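Local coordinates for ADP-ribosylation factor guanine nucleotide-exchange factor SEC7 (PDB 4OIY), which activates the small GTPase ARF1 at the trans-Golgi network by promoting guanine nucleotide exchange through its Sec7 domain, thereby driving vesicle formation and Golgi traffic, at residues D39-T51 with I71-F83. Sequence-based numbering, arbitrary orientation.
Sequences DSPISIAKWLLET and IAIMHAFVDEFDF
Ala45 and Ala76 set their methyl groups against each other, CB to CB 3.7 Å, where two helices of the all-helical Sec7 domain cross. Residues this small suit the close approach of the helix segments 41-50 and 71-79, whose axes come within 8.0 Å at a crossing angle of -57°, and Ala45 CB also rests on the backbone N of Phe77. On the buried side Ile73 is a knob in the hole formed by Pro41, Ile44, Ala45 and Leu48; its branched side chain fills this hole in two directions, CD1 meeting Ile44 CD1 and CG2 meeting Ile44 CG2. Leu63 of helix 56-64 touches Ile73, Leu48 and Phe77, extending the apolar core.

From its CB, Leu49 carries its branch point toward Phe77: with CG anti to the carbonyl carbon (chi1 -74°), CG lies 3.5 Å from Phe77 CE1, CD1 turns to Glu80 CB at 3.4 Å, and CD2 touches Phe77 CE1 and CZ and also reaches Phe81 CZ at 4.0 Å. A forked leucine thus joins two aromatic rings to the aliphatic base of a glutamate.

That glutamate, Glu80, bends at chi2 and crosses the lysine chain at about a right angle. Lys46 is long enough to lay its methylenes beside the carboxylate and, bent at chi4, its NZ donates a hydrogen bond to Glu80 OE1 at 3.0 Å, part of a salt bridge, meeting the oxygen on its syn side, 30° out of the carboxylate plane. An alanine here would probably leave the Lys46 ammonium without its counter-charge and the bridging water without one of its two acceptors. That water links two like-charged carboxylates, probably easing their repulsion, and donates to Glu50 OE1 at 2.7 Å and to Glu80 OE1 at 2.9 Å.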
loop_
_atom_site.group_PDB
_atom_site.type_symbol
_atom_site.label_atom_id
_atom_site.label_comp_id
_atom_site.label_asym_id
_atom_site.label_seq_id
_atom_site.Cartn_x
_atom_site.Cartn_y
_atom_site.Cartn_z
ATOM N N ASP A 39 0.919 22.252 2.648
ATOM C CA ASP A 39 0.252 21.265 1.797
ATOM C C ASP A 39 1.194 20.591 0.788
ATOM O O ASP A 39 0.748 20.110 -0.248
ATOM C CB ASP A 39 -0.958 21.892 1.087
ATOM C CG ASP A 39 -0.568 22.957 0.066
ATOM O OD1 ASP A 39 0.590 23.427 0.076
ATOM O OD2 ASP A 39 -1.440 23.324 -0.746
ATOM N N SER A 40 2.488 20.541 1.094
ATOM C CA SER A 40 3.435 19.840 0.231
ATOM C C SER A 40 3.172 18.336 0.312
ATOM O O SER A 40 2.688 17.855 1.337
ATOM C CB SER A 40 4.878 20.133 0.638
ATOM O OG SER A 40 5.208 19.501 1.861
ATOM N N PRO A 41 3.483 17.595 -0.764
ATOM C CA PRO A 41 3.238 16.150 -0.748
ATOM C C PRO A 41 3.886 15.448 0.435
ATOM O O PRO A 41 3.256 14.605 1.071
ATOM C CB PRO A 41 3.846 15.650 -2.065
ATOM C CG PRO A 41 4.064 16.852 -2.916
ATOM C CD PRO A 41 3.881 18.093 -2.092
ATOM N N ILE A 42 5.131 15.797 0.742
ATOM C CA ILE A 42 5.846 15.148 1.836
ATOM C C ILE A 42 5.205 15.441 3.201
ATOM O O ILE A 42 5.061 14.532 4.020
ATOM C CB ILE A 42 7.354 15.497 1.821
ATOM C CG1 ILE A 42 8.004 14.883 0.578
ATOM C CG2 ILE A 42 8.039 14.976 3.080
ATOM C CD1 ILE A 42 9.350 15.468 0.200
ATOM N N SER A 43 4.798 16.688 3.437
ATOM C CA SER A 43 4.150 17.036 4.698
ATOM C C SER A 43 2.865 16.246 4.890
ATOM O O SER A 43 2.638 15.684 5.958
ATOM C CB SER A 43 3.856 18.529 4.778
ATOM O OG SER A 43 5.068 19.258 4.815
ATOM N N ILE A 44 2.055 16.184 3.840
ATOM C CA ILE A 44 0.788 15.465 3.914
ATOM C C ILE A 44 1.016 13.957 4.075
ATOM O O ILE A 44 0.383 13.325 4.917
ATOM C CB ILE A 44 -0.108 15.736 2.690
ATOM C CG1 ILE A 44 -0.507 17.222 2.618
ATOM C CG2 ILE A 44 -1.364 14.878 2.768
ATOM C CD1 ILE A 44 -1.197 17.605 1.328
ATOM N N ALA A 45 1.913 13.384 3.276
ATOM C CA ALA A 45 2.241 11.955 3.385
ATOM C C ALA A 45 2.696 11.572 4.795
ATOM O O ALA A 45 2.262 10.563 5.345
ATOM C CB ALA A 45 3.309 11.576 2.369
ATOM N N LYS A 46 3.569 12.384 5.386
ATOM C CA LYS A 46 4.055 12.096 6.729
ATOM C C LYS A 46 2.915 12.122 7.750
ATOM O O LYS A 46 2.836 11.251 8.624
ATOM C CB LYS A 46 5.156 13.082 7.117
ATOM C CG LYS A 46 6.485 12.802 6.437
ATOM C CD LYS A 46 7.543 13.809 6.874
ATOM C CE LYS A 46 8.890 13.552 6.218
ATOM N NZ LYS A 46 9.599 12.407 6.841
ATOM N N TRP A 47 2.023 13.101 7.625
ATOM C CA TRP A 47 0.868 13.197 8.522
ATOM C C TRP A 47 -0.050 11.969 8.401
ATOM O O TRP A 47 -0.513 11.429 9.409
ATOM C CB TRP A 47 0.087 14.497 8.281
ATOM C CG TRP A 47 -1.022 14.715 9.287
ATOM C CD1 TRP A 47 -0.910 15.262 10.539
ATOM C CD2 TRP A 47 -2.402 14.380 9.122
ATOM N NE1 TRP A 47 -2.138 15.291 11.156
ATOM C CE2 TRP A 47 -3.070 14.742 10.315
ATOM C CE3 TRP A 47 -3.140 13.801 8.084
ATOM C CZ2 TRP A 47 -4.440 14.553 10.489
ATOM C CZ3 TRP A 47 -4.507 13.619 8.263
ATOM C CH2 TRP A 47 -5.137 13.989 9.452
ATOM N N LEU A 48 -0.292 11.508 7.177
ATOM C CA LEU A 48 -1.087 10.293 6.969
ATOM C C LEU A 48 -0.492 9.097 7.715
ATOM O O LEU A 48 -1.223 8.334 8.355
ATOM C CB LEU A 48 -1.223 9.978 5.471
ATOM C CG LEU A 48 -1.996 11.002 4.625
ATOM C CD1 LEU A 48 -1.983 10.626 3.152
ATOM C CD2 LEU A 48 -3.422 11.176 5.121
ATOM N N LEU A 49 0.830 8.951 7.660
ATOM C CA LEU A 49 1.502 7.791 8.260
ATOM C C LEU A 49 1.709 7.891 9.769
ATOM O O LEU A 49 1.769 6.869 10.461
ATOM C CB LEU A 49 2.847 7.553 7.574
ATOM C CG LEU A 49 2.713 6.953 6.171
ATOM C CD1 LEU A 49 4.003 7.104 5.381
ATOM C CD2 LEU A 49 2.304 5.486 6.242
ATOM N N GLU A 50 1.810 9.113 10.279
ATOM C CA GLU A 50 2.102 9.340 11.699
ATOM C C GLU A 50 0.835 9.366 12.561
ATOM O O GLU A 50 0.886 9.095 13.765
ATOM C CB GLU A 50 2.873 10.659 11.870
ATOM C CG GLU A 50 4.394 10.577 11.748
ATOM C CD GLU A 50 4.902 9.797 10.544
ATOM O OE1 GLU A 50 5.404 10.435 9.594
ATOM O OE2 GLU A 50 4.834 8.545 10.553
ATOM N N THR A 51 -0.303 9.673 11.947
ATOM C CA THR A 51 -1.524 9.973 12.694
ATOM C C THR A 51 -2.417 8.751 12.870
ATOM O O THR A 51 -2.846 8.153 11.892
ATOM C CB THR A 51 -2.331 11.076 11.981
ATOM O OG1 THR A 51 -1.503 12.224 11.768
ATOM C CG2 THR A 51 -3.559 11.480 12.795
ATOM N N ILE A 71 -1.645 12.185 -6.795
ATOM C CA ILE A 71 -0.625 11.242 -7.253
ATOM C C ILE A 71 0.720 11.582 -6.602
ATOM O O ILE A 71 1.437 10.694 -6.149
ATOM C CB ILE A 71 -0.529 11.200 -8.804
ATOM C CG1 ILE A 71 -1.804 10.579 -9.393
ATOM C CG2 ILE A 71 0.695 10.402 -9.248
ATOM C CD1 ILE A 71 -1.924 10.691 -10.895
ATOM N N ALA A 72 1.049 12.867 -6.542
ATOM C CA ALA A 72 2.288 13.325 -5.913
ATOM C C ALA A 72 2.335 12.973 -4.423
ATOM O O ALA A 72 3.374 12.531 -3.920
ATOM C CB ALA A 72 2.467 14.821 -6.131
ATOM N N ILE A 73 1.208 13.139 -3.733
ATOM C CA ILE A 73 1.105 12.774 -2.318
ATOM C C ILE A 73 1.296 11.267 -2.163
ATOM O O ILE A 73 1.979 10.819 -1.244
ATOM C CB ILE A 73 -0.254 13.207 -1.701
ATOM C CG1 ILE A 73 -0.361 14.737 -1.665
ATOM C CG2 ILE A 73 -0.424 12.650 -0.286
ATOM C CD1 ILE A 73 -1.778 15.254 -1.523
ATOM N N MET A 74 0.674 10.487 -3.040
ATOM C CA MET A 74 0.820 9.037 -2.986
ATOM C C MET A 74 2.273 8.626 -3.211
ATOM O O MET A 74 2.768 7.734 -2.543
ATOM C CB MET A 74 -0.101 8.361 -4.002
ATOM C CG MET A 74 -0.117 6.844 -3.915
ATOM S SD MET A 74 1.130 6.065 -4.955
ATOM C CE MET A 74 0.250 6.156 -6.508
ATOM N N HIS A 75 2.957 9.274 -4.152
ATOM C CA HIS A 75 4.362 8.954 -4.374
ATOM C C HIS A 75 5.197 9.252 -3.127
ATOM O O HIS A 75 6.051 8.442 -2.730
ATOM C CB HIS A 75 4.888 9.675 -5.603
ATOM C CG HIS A 75 4.341 9.128 -6.887
ATOM N ND1 HIS A 75 4.485 9.775 -8.096
ATOM C CD2 HIS A 75 3.639 8.000 -7.146
ATOM C CE1 HIS A 75 3.908 9.060 -9.046
ATOM N NE2 HIS A 75 3.392 7.976 -8.496
ATOM N N ALA A 76 4.922 10.389 -2.493
ATOM C CA ALA A 76 5.594 10.741 -1.236
ATOM C C ALA A 76 5.276 9.734 -0.131
ATOM O O ALA A 76 6.126 9.402 0.673
ATOM C CB ALA A 76 5.201 12.137 -0.785
ATOM N N PHE A 77 4.043 9.257 -0.097
ATOM C CA PHE A 77 3.610 8.279 0.900
ATOM C C PHE A 77 4.454 7.005 0.770
ATOM O O PHE A 77 5.014 6.525 1.754
ATOM C CB PHE A 77 2.113 8.021 0.677
ATOM C CG PHE A 77 1.474 7.038 1.619
ATOM C CD1 PHE A 77 0.921 7.469 2.817
ATOM C CD2 PHE A 77 1.340 5.706 1.260
ATOM C CE1 PHE A 77 0.284 6.579 3.662
ATOM C CE2 PHE A 77 0.717 4.805 2.109
ATOM C CZ PHE A 77 0.177 5.250 3.304
ATOM N N VAL A 78 4.565 6.485 -0.450
ATOM C CA VAL A 78 5.386 5.295 -0.701
ATOM C C VAL A 78 6.850 5.581 -0.356
ATOM O O VAL A 78 7.526 4.724 0.197
ATOM C CB VAL A 78 5.267 4.776 -2.154
ATOM C CG1 VAL A 78 6.060 3.488 -2.329
ATOM C CG2 VAL A 78 3.807 4.531 -2.518
ATOM N N ASP A 79 7.316 6.791 -0.652
ATOM C CA ASP A 79 8.712 7.166 -0.378
ATOM C C ASP A 79 9.073 7.150 1.104
ATOM O O ASP A 79 10.256 7.071 1.435
ATOM C CB ASP A 79 9.039 8.560 -0.931
ATOM C CG ASP A 79 9.276 8.572 -2.423
ATOM O OD1 ASP A 79 9.406 7.497 -3.048
ATOM O OD2 ASP A 79 9.354 9.696 -2.976
ATOM N N GLU A 80 8.078 7.252 1.987
ATOM C CA GLU A 80 8.314 7.206 3.436
ATOM C C GLU A 80 8.604 5.802 3.967
ATOM O O GLU A 80 9.115 5.652 5.074
ATOM C CB GLU A 80 7.126 7.808 4.187
ATOM C CG GLU A 80 6.981 9.298 3.956
ATOM C CD GLU A 80 8.155 10.071 4.520
ATOM O OE1 GLU A 80 8.460 9.884 5.713
ATOM O OE2 GLU A 80 8.771 10.850 3.768
ATOM N N PHE A 81 8.294 4.780 3.181
ATOM C CA PHE A 81 8.520 3.405 3.607
ATOM C C PHE A 81 9.978 3.021 3.436
ATOM O O PHE A 81 10.625 3.407 2.448
ATOM C CB PHE A 81 7.649 2.430 2.812
ATOM C CG PHE A 81 6.211 2.438 3.222
ATOM C CD1 PHE A 81 5.382 3.466 2.814
ATOM C CD2 PHE A 81 5.689 1.428 4.019
ATOM C CE1 PHE A 81 4.057 3.494 3.191
ATOM C CE2 PHE A 81 4.366 1.456 4.413
ATOM C CZ PHE A 81 3.546 2.489 3.985
ATOM N N ASP A 82 10.486 2.260 4.400
ATOM C CA ASP A 82 11.807 1.668 4.288
ATOM C C ASP A 82 11.645 0.173 4.072
ATOM O O ASP A 82 11.359 -0.563 5.008
ATOM C CB ASP A 82 12.634 1.947 5.543
ATOM C CG ASP A 82 14.091 1.547 5.384
ATOM O OD1 ASP A 82 14.471 1.051 4.298
ATOM O OD2 ASP A 82 14.868 1.749 6.349
ATOM N N PHE A 83 11.812 -0.259 2.824
ATOM C CA PHE A 83 11.741 -1.676 2.463
ATOM C C PHE A 83 13.114 -2.336 2.414
ATOM O O PHE A 83 13.224 -3.489 2.010
ATOM C CB PHE A 83 11.080 -1.847 1.088
ATOM C CG PHE A 83 9.693 -1.265 0.980
ATOM C CD1 PHE A 83 8.717 -1.535 1.938
ATOM C CD2 PHE A 83 9.351 -0.482 -0.109
ATOM C CE1 PHE A 83 7.436 -1.015 1.814
ATOM C CE2 PHE A 83 8.071 0.042 -0.231
ATOM C CZ PHE A 83 7.115 -0.230 0.731
HETATM O O HOH W 1 6.540 8.877 7.695
#